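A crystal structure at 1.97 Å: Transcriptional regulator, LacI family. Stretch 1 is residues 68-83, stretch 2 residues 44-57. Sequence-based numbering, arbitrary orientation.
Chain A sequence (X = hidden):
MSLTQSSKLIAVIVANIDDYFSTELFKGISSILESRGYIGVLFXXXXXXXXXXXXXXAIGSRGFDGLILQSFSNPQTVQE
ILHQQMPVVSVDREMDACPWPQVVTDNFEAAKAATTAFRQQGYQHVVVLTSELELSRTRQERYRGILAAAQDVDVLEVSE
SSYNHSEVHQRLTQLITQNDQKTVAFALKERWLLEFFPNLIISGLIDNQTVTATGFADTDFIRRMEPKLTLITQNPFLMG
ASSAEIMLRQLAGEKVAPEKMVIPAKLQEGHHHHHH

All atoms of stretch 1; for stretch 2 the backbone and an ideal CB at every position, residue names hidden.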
# COMPACT_ATOMS: atom_id res chain seq x y z
N ILE A 68 15.56 0.90 -11.79
CA ILE A 68 15.80 0.53 -10.41
C ILE A 68 14.96 -0.74 -10.28
O ILE A 68 13.73 -0.72 -10.46
CB ILE A 68 15.35 1.61 -9.43
CG1 ILE A 68 16.16 2.89 -9.68
CG2 ILE A 68 15.56 1.13 -8.01
CD1 ILE A 68 15.92 4.01 -8.71
N LEU A 69 15.63 -1.84 -10.00
CA LEU A 69 14.97 -3.13 -9.94
C LEU A 69 14.73 -3.72 -8.55
O LEU A 69 15.67 -4.05 -7.83
CB LEU A 69 15.79 -4.11 -10.78
CG LEU A 69 15.23 -5.47 -11.19
CD1 LEU A 69 14.06 -5.28 -12.16
CD2 LEU A 69 16.35 -6.28 -11.86
N GLN A 70 13.47 -3.85 -8.17
CA GLN A 70 13.12 -4.43 -6.88
C GLN A 70 12.19 -5.59 -7.20
O GLN A 70 11.13 -5.74 -6.58
CB GLN A 70 12.41 -3.39 -6.00
CG GLN A 70 12.28 -3.77 -4.51
CD GLN A 70 10.93 -4.36 -4.16
OE1 GLN A 70 9.89 -3.72 -4.35
NE2 GLN A 70 10.93 -5.58 -3.64
N SER A 71 12.58 -6.38 -8.20
CA SER A 71 11.78 -7.51 -8.63
C SER A 71 12.53 -8.82 -8.87
O SER A 71 13.64 -9.00 -8.37
CB SER A 71 10.99 -7.12 -9.88
OG SER A 71 11.58 -5.99 -10.49
N PHE A 72 11.92 -9.71 -9.65
CA PHE A 72 12.45 -11.05 -9.92
C PHE A 72 13.47 -11.29 -11.03
O PHE A 72 14.21 -12.27 -10.97
CB PHE A 72 11.26 -11.98 -10.17
CG PHE A 72 10.02 -11.60 -9.40
CD1 PHE A 72 9.97 -11.74 -8.02
CD2 PHE A 72 8.90 -11.11 -10.08
CE1 PHE A 72 8.80 -11.41 -7.31
CE2 PHE A 72 7.74 -10.77 -9.38
CZ PHE A 72 7.69 -10.92 -7.99
N SER A 73 13.51 -10.44 -12.05
CA SER A 73 14.43 -10.61 -13.18
C SER A 73 15.90 -10.78 -12.84
O SER A 73 16.48 -9.96 -12.11
CB SER A 73 14.30 -9.44 -14.15
OG SER A 73 13.06 -9.46 -14.82
N ASN A 74 16.51 -11.85 -13.36
CA ASN A 74 17.94 -12.07 -13.15
C ASN A 74 18.65 -11.24 -14.22
O ASN A 74 18.00 -10.69 -15.12
CB ASN A 74 18.32 -13.55 -13.32
CG ASN A 74 17.69 -14.47 -12.29
OD1 ASN A 74 17.78 -14.22 -11.08
ND2 ASN A 74 17.06 -15.55 -12.76
N PRO A 75 19.98 -11.13 -14.14
CA PRO A 75 20.73 -10.36 -15.12
C PRO A 75 20.64 -10.88 -16.56
O PRO A 75 20.66 -10.08 -17.49
CB PRO A 75 22.15 -10.39 -14.57
CG PRO A 75 21.90 -10.42 -13.08
CD PRO A 75 20.81 -11.44 -12.97
N GLN A 76 20.54 -12.20 -16.75
CA GLN A 76 20.44 -12.76 -18.10
C GLN A 76 19.20 -12.19 -18.80
O GLN A 76 19.24 -11.89 -20.00
CB GLN A 76 20.33 -14.30 -18.06
CG GLN A 76 20.64 -14.96 -19.42
CD GLN A 76 20.11 -16.39 -19.54
OE1 GLN A 76 19.99 -17.11 -18.55
NE2 GLN A 76 19.80 -16.80 -20.76
N THR A 77 18.11 -12.04 -18.06
CA THR A 77 16.87 -11.49 -18.61
C THR A 77 17.00 -9.99 -18.92
O THR A 77 16.58 -9.51 -19.98
CB THR A 77 15.69 -11.65 -17.61
OG1 THR A 77 15.47 -13.04 -17.34
CG2 THR A 77 14.41 -11.04 -18.19
N VAL A 78 17.59 -9.25 -17.99
CA VAL A 78 17.75 -7.82 -18.15
C VAL A 78 18.76 -7.46 -19.25
O VAL A 78 18.66 -6.41 -19.87
CB VAL A 78 18.18 -7.16 -16.83
CG1 VAL A 78 18.46 -5.69 -17.04
CG2 VAL A 78 17.08 -7.34 -15.79
N GLN A 79 19.71 -8.36 -19.48
CA GLN A 79 20.72 -8.14 -20.52
C GLN A 79 20.08 -8.42 -21.87
O GLN A 79 20.15 -7.60 -22.78
CB GLN A 79 21.91 -9.09 -20.31
CG GLN A 79 22.95 -9.05 -21.43
CD GLN A 79 23.68 -7.73 -21.50
OE1 GLN A 79 24.03 -7.14 -20.47
NE2 GLN A 79 23.92 -7.26 -22.72
N GLU A 80 19.43 -9.57 -22.00
CA GLU A 80 18.80 -9.98 -23.24
C GLU A 80 17.72 -9.02 -23.74
O GLU A 80 17.47 -8.94 -24.94
CB GLU A 80 18.24 -11.40 -23.10
CG GLU A 80 19.06 -12.46 -23.84
CD GLU A 80 19.05 -13.85 -23.19
OE1 GLU A 80 17.98 -14.29 -22.71
OE2 GLU A 80 20.12 -14.51 -23.16
N ILE A 81 17.09 -8.30 -22.82
CA ILE A 81 16.03 -7.35 -23.19
C ILE A 81 16.49 -5.89 -23.35
O ILE A 81 16.19 -5.26 -24.35
CB ILE A 81 14.87 -7.37 -22.16
CG1 ILE A 81 14.17 -8.73 -22.21
CG2 ILE A 81 13.88 -6.25 -22.46
CD1 ILE A 81 13.09 -8.91 -21.15
N LEU A 82 17.23 -5.36 -22.37
CA LEU A 82 17.68 -3.97 -22.43
C LEU A 82 19.08 -3.76 -23.02
O LEU A 82 19.42 -2.64 -23.44
CB LEU A 82 17.59 -3.36 -21.04
CG LEU A 82 16.21 -3.51 -20.37
CD1 LEU A 82 16.22 -2.86 -18.99
CD2 LEU A 82 15.15 -2.87 -21.24
N HIS A 83 19.90 -4.81 -23.03
CA HIS A 83 21.25 -4.74 -23.58
C HIS A 83 22.11 -3.63 -23.01
O HIS A 83 22.90 -3.01 -23.73
CB HIS A 83 21.17 -4.60 -25.09
CG HIS A 83 20.32 -5.64 -25.74
ND1 HIS A 83 20.69 -6.96 -25.81
CD2 HIS A 83 19.11 -5.55 -26.34
CE1 HIS A 83 19.74 -7.65 -26.42
NE2 HIS A 83 18.77 -6.82 -26.75
N UNK A 44 4.47 -2.08 -11.88
CA UNK A 44 4.06 -3.16 -11.00
C UNK A 44 4.24 -4.54 -11.66
O UNK A 44 3.54 -4.88 -12.61
CB UNK A 44 2.60 -2.96 -10.58
N UNK A 45 5.19 -5.32 -11.17
CA UNK A 45 5.44 -6.66 -11.72
C UNK A 45 4.27 -7.58 -11.36
O UNK A 45 4.08 -8.64 -11.97
CB UNK A 45 6.76 -7.23 -11.19
N UNK A 46 3.48 -7.18 -10.36
CA UNK A 46 2.30 -7.93 -9.94
C UNK A 46 2.60 -9.42 -9.70
O UNK A 46 1.81 -10.29 -10.02
CB UNK A 46 1.20 -7.79 -10.99
N UNK A 47 3.78 -9.67 -9.13
CA UNK A 47 4.24 -11.02 -8.81
C UNK A 47 4.35 -11.96 -10.01
O UNK A 47 4.45 -13.18 -9.83
CB UNK A 47 3.29 -11.64 -7.78
N UNK A 48 4.33 -11.42 -11.23
CA UNK A 48 4.43 -12.26 -12.41
C UNK A 48 5.74 -11.96 -13.15
O UNK A 48 5.99 -10.84 -13.59
CB UNK A 48 3.22 -12.04 -13.33
N UNK A 49 6.60 -12.97 -13.26
CA UNK A 49 7.88 -12.81 -13.92
C UNK A 49 7.70 -12.58 -15.42
O UNK A 49 8.55 -11.99 -16.07
CB UNK A 49 8.76 -14.04 -13.67
N UNK A 50 6.58 -13.04 -15.96
CA UNK A 50 6.29 -12.84 -17.38
C UNK A 50 5.84 -11.39 -17.57
O UNK A 50 6.19 -10.72 -18.55
CB UNK A 50 5.22 -13.82 -17.88
N UNK A 51 5.04 -10.91 -16.62
CA UNK A 51 4.55 -9.54 -16.66
C UNK A 51 5.76 -8.63 -16.67
O UNK A 51 5.85 -7.68 -17.44
CB UNK A 51 3.63 -9.23 -15.48
N UNK A 52 6.71 -8.94 -15.80
CA UNK A 52 7.93 -8.16 -15.69
C UNK A 52 8.66 -8.03 -17.03
O UNK A 52 9.15 -6.95 -17.37
CB UNK A 52 8.86 -8.79 -14.65
N UNK A 53 8.74 -9.13 -17.78
CA UNK A 53 9.43 -9.12 -19.07
C UNK A 53 8.81 -8.15 -20.06
O UNK A 53 9.52 -7.45 -20.79
CB UNK A 53 9.43 -10.53 -19.67
N UNK A 54 7.48 -8.10 -20.10
CA UNK A 54 6.86 -7.17 -21.03
C UNK A 54 7.06 -5.75 -20.54
O UNK A 54 7.16 -4.84 -21.35
CB UNK A 54 5.37 -7.48 -21.20
N UNK A 55 7.15 -5.55 -19.23
CA UNK A 55 7.37 -4.20 -18.72
C UNK A 55 8.78 -3.76 -19.14
O UNK A 55 8.99 -2.63 -19.60
CB UNK A 55 7.20 -4.15 -17.20
N UNK A 56 9.74 -4.66 -18.99
CA UNK A 56 11.12 -4.36 -19.37
C UNK A 56 11.22 -4.07 -20.88
O UNK A 56 11.94 -3.17 -21.30
CB UNK A 56 12.04 -5.52 -18.99
N UNK A 57 10.50 -4.84 -21.69
CA UNK A 57 10.54 -4.63 -23.14
C UNK A 57 9.97 -3.27 -23.48
O UNK A 57 10.37 -2.64 -24.45
CB UNK A 57 9.77 -5.73 -23.88

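Position 44 has extended backbone angles (-108/111) and nothing of stretch 1 within 5.5 Å of its ideal CB, so stretch 1 barely limits the choice; it is Asp44, whose OD1 accepts a weak hydrogen bond from N of residue 46. At 45 the CB points toward stretch 1, 4.1 Å from Phe72 CE2 and 4.4 Å from Ser71 CB. Little room remains, which favours a small side chain, and Ala45 packs its CB against that ring.

Positions 46 and 47 both have positive phi (51/38 and 59/15), the centre of a type I' turn; Gly, Asn or Asp would be the usual guesses. Asn46 fits the expectation. Position 47 is less typical: it is Ala47, its CB directed away while its CA lies 3.5 Å from Phe72 CZ, at the ring edge. Position 48 directly precedes the helix, with CB directed away from stretch 1; Ser, Thr, Asp or Asn could cap there. Asp48 does, accepting weak bonds from the N atoms of residues 50 and 51.

At 49 the CB points sideways, 4.6 Å from Phe72 CD2, so an apolar chain long enough to turn inward would suit. Ile49 brings CD1 to 3.7 Å from Phe72 CB. Positions 50 and 51 are out of reach, and stretch 1 sets no preference; they are Glu50 and Arg51.

Position 52 points toward stretch 1, its ideal CB 4.3 Å from Ser73 OG, and the backbone N atoms of Phe72 and Ser73 offer donors nearby. An acceptor is called for: Asp, Glu, Asn or Gln, with reach favouring the longer pair. Glu52 OE1 accepts from Ser73 N at 3.0 Å and Ser73 OG at 2.8 Å, while Glu52 OE2 accepts from Phe72 N at 3.2 Å.

At 53 the sideways CB lies 4.3 Å from Ile81 CD1, suiting a long chain with an aliphatic stem. Lys53 runs past Ile81 and places NZ 3.1 Å from Thr77 CG2, a contact without a hydrogen bond. Position 54 points away and 55 is out of reach; Thr54 and Leu55 do not touch stretch 1.

Position 56 points toward an apolar hollow, with Ile81 CG2 4.0 Å from the ideal CB and Leu82 CD2 at 4.7 Å; Leu, Ile or Met would suit. Leu56 is a knob among Thr77, Val78, Ile81 and Leu82, its CD2 3.8 Å from Leu82 CD1.

At 57 the CB is sideways, 4.4 Å from Ile81 CG2, allowing a long, partly aliphatic chain. Arg57 places CG 3.9 Å from Ile81 CG2, and Ile81 CD1 lies over one guanidinium face.

Stretch 2, residues 44-57: DANADIEREKTLLR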
# COMPACT_ATOMS: atom_id res chain seq x y z
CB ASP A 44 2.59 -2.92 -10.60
CG ASP A 44 1.99 -4.06 -9.80
OD1 ASP A 44 2.69 -4.68 -8.97
OD2 ASP A 44 0.78 -4.33 -10.01
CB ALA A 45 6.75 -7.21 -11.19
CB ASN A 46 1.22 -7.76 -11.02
CG ASN A 46 -0.18 -8.11 -10.53
OD1 ASN A 46 -0.46 -8.09 -9.33
ND2 ASN A 46 -1.07 -8.42 -11.47
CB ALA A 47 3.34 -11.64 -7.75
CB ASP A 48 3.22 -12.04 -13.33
CG ASP A 48 3.26 -12.93 -14.56
OD1 ASP A 48 3.88 -14.01 -14.49
OD2 ASP A 48 2.65 -12.56 -15.59
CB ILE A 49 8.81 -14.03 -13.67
CG1 ILE A 49 10.16 -13.81 -14.36
CG2 ILE A 49 8.16 -15.30 -14.19
CD1 ILE A 49 10.95 -12.64 -13.82
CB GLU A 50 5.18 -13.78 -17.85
CG GLU A 50 5.66 -15.18 -18.19
CD GLU A 50 6.91 -15.16 -19.05
OE1 GLU A 50 8.02 -15.08 -18.49
OE2 GLU A 50 6.78 -15.20 -20.29
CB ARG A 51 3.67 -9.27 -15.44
CG ARG A 51 3.13 -7.85 -15.35
CD ARG A 51 2.37 -7.44 -16.60
NE ARG A 51 1.85 -6.08 -16.48
CZ ARG A 51 1.37 -5.36 -17.49
NH1 ARG A 51 1.33 -5.86 -18.72
NH2 ARG A 51 0.93 -4.12 -17.26
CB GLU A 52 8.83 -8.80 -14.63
CG GLU A 52 10.13 -8.09 -14.40
CD GLU A 52 10.75 -8.43 -13.05
OE1 GLU A 52 11.88 -7.98 -12.79
OE2 GLU A 52 10.10 -9.13 -12.24
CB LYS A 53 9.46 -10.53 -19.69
CG LYS A 53 10.50 -11.44 -19.10
CD LYS A 53 10.32 -12.86 -19.62
CE LYS A 53 11.38 -13.77 -19.07
NZ LYS A 53 12.72 -13.30 -19.50
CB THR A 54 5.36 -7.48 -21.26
OG1 THR A 54 4.55 -6.47 -20.65
CG2 THR A 54 5.01 -8.86 -20.75
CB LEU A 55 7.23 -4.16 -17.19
CG LEU A 55 5.82 -4.38 -16.63
CD1 LEU A 55 5.85 -4.25 -15.10
CD2 LEU A 55 4.86 -3.37 -17.21
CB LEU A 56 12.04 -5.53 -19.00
CG LEU A 56 12.47 -5.71 -17.53
CD1 LEU A 56 13.10 -7.10 -17.38
CD2 LEU A 56 13.42 -4.60 -17.11
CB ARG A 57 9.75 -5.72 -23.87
CG ARG A 57 10.40 -7.11 -23.87
CD ARG A 57 9.56 -8.08 -24.70
NE ARG A 57 9.25 -9.32 -23.99
CZ ARG A 57 10.07 -10.37 -23.91
NH1 ARG A 57 11.26 -10.34 -24.51
NH2 ARG A 57 9.69 -11.45 -23.25
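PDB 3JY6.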